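Local coordinates for protein cadherin-related family member 2 (Homo sapiens, PDB 5CZR) that forms calcium-dependent heterophilic adhesion complexes between adjacent microvilli and thereby controls how they pack at the apical membrane of epithelial cells, at residues V3-L8 against I78-P83; A9-V14 against R89-I94; T108-S113 against F125-V130. One frame throughout, in Å; residues are numbered along the deposited sequence.

In the fold
The chain holds the first two cadherin repeats of the protein, end to end, with calcium ions bound between them. Interactions 1 and 2 lie in the first repeat; their centres are about 15 Å apart and their segments alternate along the sequence. Interaction 1 joins the two sheets, while interaction 2 lies within the mixed sheet, where strands 73-81 and 86-96 are neighbours; a probable hydrogen bond from I78 N to R89 O (2.8 Å) links them. Interaction 3 follows in the second repeat, its centre about 46 Å from that of interaction 2 and 60 Å from that of interaction 1. Interactions 1 and 3 thus join the sheets of their repeats, while interaction 2 ties an edge strand into the repeat required for binding CDHR5.

Interaction 1: V3-L8 against I78-P83; sequences VAPKFL and ISVSDP. With CA (calcium ion), chain E.
At the N-terminal tip of the first cadherin repeat, a Greek-key beta-sandwich, residues 3-8, on one sheet, face residues 78-83, on the other, in roughly opposite directions, and a calcium ion joins them at one end. The metal link uses a backbone atom from one side and a carboxylate oxygen from the other: V3 O lies 2.4 Å from the calcium CA and D82 OD2 2.5 Å from it. N2, D33, D35 and D37 complete the site. The second carboxylate oxygen, D82 OD1, accepts hydrogen bonds from the backbone N-H groups of Y84 and I85, which would steady the carboxylate while OD2 binds the metal. Beside the ion the P5 ring lies across the D82 side chain at about a right angle, in van der Waals contact, with P5 CD 3.5 Å from D82 OD2.

Apolar packing takes over further along, where P5 CG approaches V80 CG1 at 4.2 Å. Two CH-pi contacts sandwich the F7 ring between methyl groups. V80 CG1 sits over one face, displaced toward the rim and 3.8 Å from the centroid of the F7 ring. Over the opposite face, above the middle of the ring, I78 CD1 stands 3.7 Å from the F7 centroid, 12° off the normal.

Interaction 2: A9-V14 against R89-I94; sequences ANMTSV and REMLVI
Strand 13-17 pairs in parallel with strand 86-96, an early strand of the first cadherin repeat beside its last one, in the mixed sheet of the beta-sandwich. Three backbone hydrogen bonds set the register, with S13 level with L92 and V14 with V93. L92 N donates to T12 O at 2.9 Å, V14 N to L92 O at 3.0 Å, and I94 N to V14 O at 2.8 Å. The first and last are nearly straight at the hydrogen, the middle one more bent at 155°.

The tight part lies on the side occupied by M91, V14 and V93. M91 leaves the backbone with CG anti to its N (chi1 -175°) and stays extended until a bend at chi3, which brings its terminal methyl against the M11 carbonyl: M91 CE is 3.2 Å from M11 O. The two methionines run side by side in the same direction, M11 SD 4.0 Å from M91 CE. V14 crosses the thioether obliquely, its CG1 3.9 Å from M91 SD, and the same methyl rests beside V93 CG2 at 4.2 Å.

The other face is looser and more accessible to solvent. S13 meets L92 chiefly through a CA-H...O contact, S13 CA 3.1 Å from L92 O, their CB atoms being farther apart. E90 forms a long, weak ion pair with K75.

Strand 13-17 lies at one edge of its sheet within this chain, while strand 73-81 flanks strand 86-96 on its other side; across the sandwich, F27 of strand 25-32 packs on both V14 and M91, and L29 on M11.

Interaction 3: T108-S113 against F125-V130; sequences TAFSTS and FSVLAV
F125 spans the distance between residues 108-113 and 125-130, whose backbones stay well apart: the nearest CA atoms, those of T112 and F125, are 7.4 Å from each other. From CB, which points at the opposing segment, the side chain sets CG anti to its own backbone N (chi1 -154°), so that the ring reaches across to residues 109-112. The ring atom CD1 of F125 is the first to meet a partner, T112 CB at 3.9 Å. The two side chains slide past each other in opposite directions, and T112 keeps OG1 anti to its backbone N, which leaves its methyl CG2 in the crowded position, beside the same ring atom. One bond further out, F125 CE1 approaches the carbonyl of S111, with S111 O at 3.6 Å.

The setting is the second cadherin repeat, again a sandwich of two sheets. T112 bonds through its backbone to S209 and S211 of strand 206-213, whereas F125 bonds to I166 of strand 165-168 in the other sheet; the ring therefore crosses from one sheet to its partner, and it also touches L208.

At the tip, F125 CZ lies 3.6 Å from A109 O, which sits at the ring edge in its plane, although A109 is poorly ordered. F125 CE2 also lies near A109 O, and meets F110 CD1 obliquely at 4.3 Å. An alanine in place of F125 would remove the ring and would probably cost T112 and F110 their contact with it across the sandwich. F110 has a second neighbour in V127, whose CG1 meets the edge of the F110 ring 4.2 Å from F110 CE1.

Interaction 1: V3-L8 against I78-P83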
loop_
_atom_site.group_PDB
_atom_site.type_symbol
_atom_site.label_atom_id
_atom_site.label_comp_id
_atom_site.label_asym_id
_atom_site.label_seq_id
_atom_site.Cartn_x
_atom_site.Cartn_y
_atom_site.Cartn_z
ATOM N N VAL A 3 -19.974 10.968 -42.111
ATOM C CA VAL A 3 -18.777 10.306 -41.597
ATOM C C VAL A 3 -18.909 10.016 -40.077
ATOM O O VAL A 3 -19.324 10.887 -39.291
ATOM C CB VAL A 3 -17.521 11.165 -41.871
ATOM C CG1 VAL A 3 -16.263 10.432 -41.423
ATOM C CG2 VAL A 3 -17.447 11.496 -43.358
ATOM N N ALA A 4 -18.580 8.788 -39.694
ATOM C CA ALA A 4 -18.637 8.382 -38.300
ATOM C C ALA A 4 -17.592 9.145 -37.496
ATOM O O ALA A 4 -16.493 9.395 -37.998
ATOM C CB ALA A 4 -18.404 6.890 -38.163
ATOM N N PRO A 5 -17.931 9.539 -36.258
ATOM C CA PRO A 5 -16.904 10.098 -35.376
ATOM C C PRO A 5 -15.886 9.034 -34.981
ATOM O O PRO A 5 -16.160 7.828 -35.079
ATOM C CB PRO A 5 -17.697 10.557 -34.158
ATOM C CG PRO A 5 -18.902 9.664 -34.157
ATOM C CD PRO A 5 -19.238 9.447 -35.594
ATOM N N LYS A 6 -14.744 9.502 -34.512
ATOM C CA LYS A 6 -13.585 8.666 -34.239
ATOM C C LYS A 6 -12.899 9.205 -32.992
ATOM O O LYS A 6 -12.635 10.398 -32.881
ATOM C CB LYS A 6 -12.628 8.707 -35.432
ATOM C CG LYS A 6 -11.454 7.730 -35.360
ATOM C CD LYS A 6 -11.151 7.072 -36.722
ATOM C CE LYS A 6 -10.721 8.065 -37.801
ATOM N NZ LYS A 6 -9.282 8.457 -37.646
ATOM N N PHE A 7 -12.736 8.341 -32.004
ATOM C CA PHE A 7 -11.979 8.667 -30.797
ATOM C C PHE A 7 -10.533 8.976 -31.162
ATOM O O PHE A 7 -9.951 8.350 -32.050
ATOM C CB PHE A 7 -11.999 7.476 -29.831
ATOM C CG PHE A 7 -13.269 7.381 -29.003
ATOM C CD1 PHE A 7 -13.559 8.340 -28.063
ATOM C CD2 PHE A 7 -14.119 6.302 -29.125
ATOM C CE1 PHE A 7 -14.693 8.239 -27.280
ATOM C CE2 PHE A 7 -15.245 6.179 -28.339
ATOM C CZ PHE A 7 -15.530 7.138 -27.407
ATOM N N LEU A 8 -9.960 9.939 -30.475
ATOM C CA LEU A 8 -8.535 10.202 -30.628
ATOM C C LEU A 8 -7.728 8.977 -30.243
ATOM O O LEU A 8 -8.153 8.171 -29.430
ATOM C CB LEU A 8 -8.097 11.419 -29.778
ATOM C CG LEU A 8 -8.815 12.760 -30.081
ATOM C CD1 LEU A 8 -8.100 13.946 -29.422
ATOM C CD2 LEU A 8 -8.971 12.985 -31.584
ATOM N N ILE A 78 -16.400 2.431 -24.159
ATOM C CA ILE A 78 -16.643 3.820 -24.335
ATOM C C ILE A 78 -17.393 4.050 -25.632
ATOM O O ILE A 78 -17.210 3.348 -26.599
ATOM C CB ILE A 78 -15.365 4.658 -24.256
ATOM C CG1 ILE A 78 -14.311 4.185 -25.268
ATOM C CG2 ILE A 78 -14.804 4.606 -22.842
ATOM C CD1 ILE A 78 -13.154 5.168 -25.425
ATOM N N SER A 79 -18.189 5.112 -25.646
ATOM C CA SER A 79 -19.065 5.401 -26.767
ATOM C C SER A 79 -19.022 6.898 -27.148
ATOM O O SER A 79 -19.037 7.766 -26.275
ATOM C CB SER A 79 -20.491 5.053 -26.360
ATOM O OG SER A 79 -21.392 5.315 -27.403
ATOM N N VAL A 80 -18.953 7.163 -28.445
ATOM C CA VAL A 80 -19.208 8.478 -28.971
ATOM C C VAL A 80 -20.239 8.381 -30.104
ATOM O O VAL A 80 -20.185 7.488 -30.930
ATOM C CB VAL A 80 -17.919 9.164 -29.461
ATOM C CG1 VAL A 80 -17.218 8.334 -30.542
ATOM C CG2 VAL A 80 -18.222 10.565 -29.973
ATOM N N SER A 81 -21.169 9.321 -30.113
ATOM C CA SER A 81 -22.266 9.316 -31.057
ATOM C C SER A 81 -22.365 10.673 -31.725
ATOM O O SER A 81 -22.363 11.699 -31.029
ATOM C CB SER A 81 -23.562 9.019 -30.338
ATOM O OG SER A 81 -23.535 7.717 -29.812
ATOM N N ASP A 82 -22.418 10.715 -33.060
ATOM C CA ASP A 82 -22.915 11.942 -33.721
ATOM C C ASP A 82 -24.456 11.784 -33.774
ATOM O O ASP A 82 -24.996 10.910 -33.071
ATOM C CB ASP A 82 -22.177 12.214 -35.046
ATOM C CG ASP A 82 -22.513 11.217 -36.142
ATOM O OD1 ASP A 82 -23.464 10.403 -36.014
ATOM O OD2 ASP A 82 -21.803 11.249 -37.150
ATOM N N PRO A 83 -25.173 12.653 -34.504
ATOM C CA PRO A 83 -26.648 12.505 -34.540
ATOM C C PRO A 83 -27.137 11.235 -35.241
ATOM O O PRO A 83 -28.255 10.801 -34.972
ATOM C CB PRO A 83 -27.103 13.737 -35.312
ATOM C CG PRO A 83 -26.008 14.737 -35.129
ATOM C CD PRO A 83 -24.745 13.926 -35.102
HETATM CA CA CA E . -20.558 12.810 -38.573
#

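Interaction 2: A9-V14 against R89-I94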
loop_
_atom_site.group_PDB
_atom_site.type_symbol
_atom_site.label_atom_id
_atom_site.label_comp_id
_atom_site.label_asym_id
_atom_site.label_seq_id
_atom_site.Cartn_x
_atom_site.Cartn_y
_atom_site.Cartn_z
ATOM N N ALA A 9 -6.544 8.877 -30.831
ATOM C CA ALA A 9 -5.632 7.772 -30.614
ATOM C C ALA A 9 -5.383 7.414 -29.144
ATOM O O ALA A 9 -5.246 6.231 -28.807
ATOM C CB ALA A 9 -4.298 8.042 -31.336
ATOM N N ASN A 10 -5.293 8.410 -28.271
ATOM C CA ASN A 10 -4.965 8.146 -26.862
ATOM C C ASN A 10 -6.167 7.672 -26.009
ATOM O O ASN A 10 -6.033 7.472 -24.813
ATOM C CB ASN A 10 -4.285 9.363 -26.215
ATOM C CG ASN A 10 -5.198 10.587 -26.197
ATOM O OD1 ASN A 10 -5.969 10.811 -27.137
ATOM N ND2 ASN A 10 -5.167 11.331 -25.125
ATOM N N MET A 11 -7.310 7.427 -26.632
ATOM C CA MET A 11 -8.455 6.867 -25.919
ATOM C C MET A 11 -8.420 5.330 -25.715
ATOM O O MET A 11 -9.404 4.763 -25.237
ATOM C CB MET A 11 -9.757 7.255 -26.634
ATOM C CG MET A 11 -10.010 8.756 -26.642
ATOM S SD MET A 11 -10.471 9.390 -25.002
ATOM C CE MET A 11 -9.021 10.363 -24.588
ATOM N N THR A 12 -7.333 4.664 -26.082
ATOM C CA THR A 12 -7.223 3.208 -25.867
ATOM C C THR A 12 -7.009 2.846 -24.391
ATOM O O THR A 12 -7.421 1.783 -23.938
ATOM C CB THR A 12 -6.036 2.603 -26.652
ATOM O OG1 THR A 12 -4.818 3.204 -26.214
ATOM C CG2 THR A 12 -6.188 2.867 -28.150
ATOM N N SER A 13 -6.413 3.769 -23.634
ATOM C CA SER A 13 -6.165 3.541 -22.249
ATOM C C SER A 13 -6.144 4.838 -21.465
ATOM O O SER A 13 -5.913 5.919 -22.004
ATOM C CB SER A 13 -4.821 2.848 -22.056
ATOM O OG SER A 13 -3.781 3.810 -22.289
ATOM N N VAL A 14 -6.259 4.681 -20.151
ATOM C CA VAL A 14 -6.071 5.788 -19.239
ATOM C C VAL A 14 -5.472 5.283 -17.924
ATOM O O VAL A 14 -5.768 4.164 -17.485
ATOM C CB VAL A 14 -7.413 6.505 -18.981
ATOM C CG1 VAL A 14 -8.401 5.583 -18.262
ATOM C CG2 VAL A 14 -7.190 7.763 -18.190
ATOM N N ARG A 89 -15.964 1.490 -28.449
ATOM C CA ARG A 89 -14.655 0.852 -28.409
ATOM C C ARG A 89 -14.416 0.409 -26.988
ATOM O O ARG A 89 -15.095 0.847 -26.065
ATOM C CB ARG A 89 -13.527 1.832 -28.670
ATOM C CG ARG A 89 -13.270 2.353 -30.070
ATOM C CD ARG A 89 -13.274 1.289 -31.166
ATOM N NE ARG A 89 -13.383 1.907 -32.500
ATOM C CZ ARG A 89 -14.422 1.781 -33.343
ATOM N NH1 ARG A 89 -15.505 1.053 -33.037
ATOM N NH2 ARG A 89 -14.390 2.418 -34.515
ATOM N N GLU A 90 -13.359 -0.362 -26.810
ATOM C CA GLU A 90 -12.913 -0.737 -25.510
ATOM C C GLU A 90 -11.767 0.165 -25.061
ATOM O O GLU A 90 -10.939 0.586 -25.858
ATOM C CB GLU A 90 -12.637 -2.216 -25.577
ATOM C CG GLU A 90 -11.983 -2.865 -24.398
ATOM C CD GLU A 90 -11.822 -4.365 -24.622
ATOM O OE1 GLU A 90 -12.810 -5.017 -25.046
ATOM O OE2 GLU A 90 -10.694 -4.880 -24.431
ATOM N N MET A 91 -11.827 0.580 -23.796
ATOM C CA MET A 91 -10.741 1.304 -23.149
ATOM C C MET A 91 -10.194 0.498 -21.965
ATOM O O MET A 91 -10.954 0.005 -21.126
ATOM C CB MET A 91 -11.235 2.668 -22.654
ATOM C CG MET A 91 -10.151 3.560 -22.071
ATOM S SD MET A 91 -10.755 5.090 -21.315
ATOM C CE MET A 91 -10.184 6.244 -22.550
ATOM N N LEU A 92 -8.870 0.440 -21.862
ATOM C CA LEU A 92 -8.210 -0.187 -20.702
ATOM C C LEU A 92 -7.966 0.854 -19.600
ATOM O O LEU A 92 -7.341 1.886 -19.842
ATOM C CB LEU A 92 -6.872 -0.806 -21.105
ATOM C CG LEU A 92 -6.075 -1.497 -19.985
ATOM C CD1 LEU A 92 -6.813 -2.718 -19.430
ATOM C CD2 LEU A 92 -4.679 -1.910 -20.477
ATOM N N VAL A 93 -8.503 0.604 -18.415
ATOM C CA VAL A 93 -8.221 1.469 -17.268
ATOM C C VAL A 93 -7.051 0.856 -16.487
ATOM O O VAL A 93 -7.122 -0.301 -16.097
ATOM C CB VAL A 93 -9.429 1.632 -16.358
ATOM C CG1 VAL A 93 -9.076 2.536 -15.186
ATOM C CG2 VAL A 93 -10.594 2.238 -17.129
ATOM N N ILE A 94 -5.976 1.621 -16.336
ATOM C CA ILE A 94 -4.771 1.156 -15.603
ATOM C C ILE A 94 -4.714 1.915 -14.304
ATOM O O ILE A 94 -4.596 3.152 -14.309
ATOM C CB ILE A 94 -3.500 1.434 -16.406
ATOM C CG1 ILE A 94 -3.523 0.604 -17.671
ATOM C CG2 ILE A 94 -2.234 1.127 -15.586
ATOM C CD1 ILE A 94 -2.619 1.112 -18.759
#

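Interaction 3: T108-S113 against F125-V130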
loop_
_atom_site.group_PDB
_atom_site.type_symbol
_atom_site.label_atom_id
_atom_site.label_comp_id
_atom_site.label_asym_id
_atom_site.label_seq_id
_atom_site.Cartn_x
_atom_site.Cartn_y
_atom_site.Cartn_z
ATOM N N THR A 108 1.473 -14.771 15.710
ATOM C CA THR A 108 0.473 -14.814 16.797
ATOM C C THR A 108 1.194 -14.470 18.100
ATOM O O THR A 108 0.877 -13.478 18.785
ATOM C CB THR A 108 -0.161 -16.224 16.915
ATOM O OG1 THR A 108 -0.637 -16.590 15.633
ATOM C CG2 THR A 108 -1.356 -16.333 17.920
ATOM N N ALA A 109 2.210 -15.271 18.404
ATOM C CA ALA A 109 2.867 -15.215 19.718
ATOM C C ALA A 109 4.045 -14.231 19.744
ATOM O O ALA A 109 4.802 -14.148 18.762
ATOM C CB ALA A 109 3.336 -16.604 20.123
ATOM N N PHE A 110 4.183 -13.501 20.860
ATOM C CA PHE A 110 5.306 -12.585 21.069
ATOM C C PHE A 110 5.918 -12.700 22.458
ATOM O O PHE A 110 6.042 -11.729 23.199
ATOM C CB PHE A 110 4.878 -11.157 20.857
ATOM C CG PHE A 110 4.411 -10.871 19.485
ATOM C CD1 PHE A 110 5.317 -10.798 18.435
ATOM C CD2 PHE A 110 3.046 -10.649 19.237
ATOM C CE1 PHE A 110 4.882 -10.510 17.162
ATOM C CE2 PHE A 110 2.602 -10.355 17.961
ATOM C CZ PHE A 110 3.522 -10.279 16.926
ATOM N N SER A 111 6.309 -13.906 22.810
ATOM C CA SER A 111 7.062 -14.097 24.013
ATOM C C SER A 111 8.081 -15.232 23.847
ATOM O O SER A 111 7.898 -16.153 23.051
ATOM C CB SER A 111 6.135 -14.291 25.238
ATOM O OG SER A 111 5.594 -15.581 25.250
ATOM N N THR A 112 9.162 -15.117 24.603
ATOM C CA THR A 112 10.185 -16.136 24.616
ATOM C C THR A 112 10.935 -16.087 25.932
ATOM O O THR A 112 10.765 -15.181 26.746
ATOM C CB THR A 112 11.174 -15.969 23.454
ATOM O OG1 THR A 112 11.957 -17.145 23.350
ATOM C CG2 THR A 112 12.089 -14.781 23.666
ATOM N N SER A 113 11.748 -17.100 26.130
ATOM C CA SER A 113 12.519 -17.240 27.325
ATOM C C SER A 113 13.941 -17.561 26.896
ATOM O O SER A 113 14.152 -18.399 26.032
ATOM C CB SER A 113 11.928 -18.370 28.166
ATOM O OG SER A 113 12.534 -18.387 29.430
ATOM N N PHE A 125 14.747 -14.124 18.661
ATOM C CA PHE A 125 13.378 -14.172 18.193
ATOM C C PHE A 125 13.374 -13.711 16.757
ATOM O O PHE A 125 14.290 -13.015 16.321
ATOM C CB PHE A 125 12.464 -13.238 19.048
ATOM C CG PHE A 125 11.034 -13.658 19.075
ATOM C CD1 PHE A 125 10.642 -14.758 19.811
ATOM C CD2 PHE A 125 10.068 -12.964 18.341
ATOM C CE1 PHE A 125 9.308 -15.147 19.855
ATOM C CE2 PHE A 125 8.743 -13.359 18.370
ATOM C CZ PHE A 125 8.361 -14.447 19.136
ATOM N N SER A 126 12.282 -13.997 16.078
ATOM C CA SER A 126 12.099 -13.584 14.726
ATOM C C SER A 126 10.671 -13.044 14.502
ATOM O O SER A 126 9.712 -13.671 14.896
ATOM C CB SER A 126 12.351 -14.809 13.846
ATOM O OG SER A 126 11.897 -14.504 12.566
ATOM N N VAL A 127 10.560 -11.872 13.887
ATOM C CA VAL A 127 9.280 -11.311 13.527
ATOM C C VAL A 127 9.193 -11.107 12.029
ATOM O O VAL A 127 10.205 -11.052 11.344
ATOM C CB VAL A 127 8.980 -9.968 14.246
ATOM C CG1 VAL A 127 8.870 -10.192 15.739
ATOM C CG2 VAL A 127 10.003 -8.903 13.890
ATOM N N LEU A 128 7.966 -11.018 11.544
ATOM C CA LEU A 128 7.698 -10.776 10.146
ATOM C C LEU A 128 6.519 -9.840 10.005
ATOM O O LEU A 128 5.424 -10.110 10.510
ATOM C CB LEU A 128 7.378 -12.089 9.464
ATOM C CG LEU A 128 6.886 -11.910 8.013
ATOM C CD1 LEU A 128 8.016 -11.393 7.123
ATOM C CD2 LEU A 128 6.324 -13.215 7.486
ATOM N N ALA A 129 6.715 -8.775 9.236
ATOM C CA ALA A 129 5.599 -7.919 8.832
ATOM C C ALA A 129 5.528 -7.818 7.324
ATOM O O ALA A 129 6.531 -7.717 6.665
ATOM C CB ALA A 129 5.763 -6.548 9.436
ATOM N N VAL A 130 4.321 -7.834 6.790
ATOM C CA VAL A 130 4.091 -7.756 5.358
ATOM C C VAL A 130 3.232 -6.539 4.972
ATOM O O VAL A 130 2.275 -6.185 5.661
ATOM C CB VAL A 130 3.440 -9.059 4.857
ATOM C CG1 VAL A 130 3.199 -8.992 3.351
ATOM C CG2 VAL A 130 4.382 -10.208 5.162
#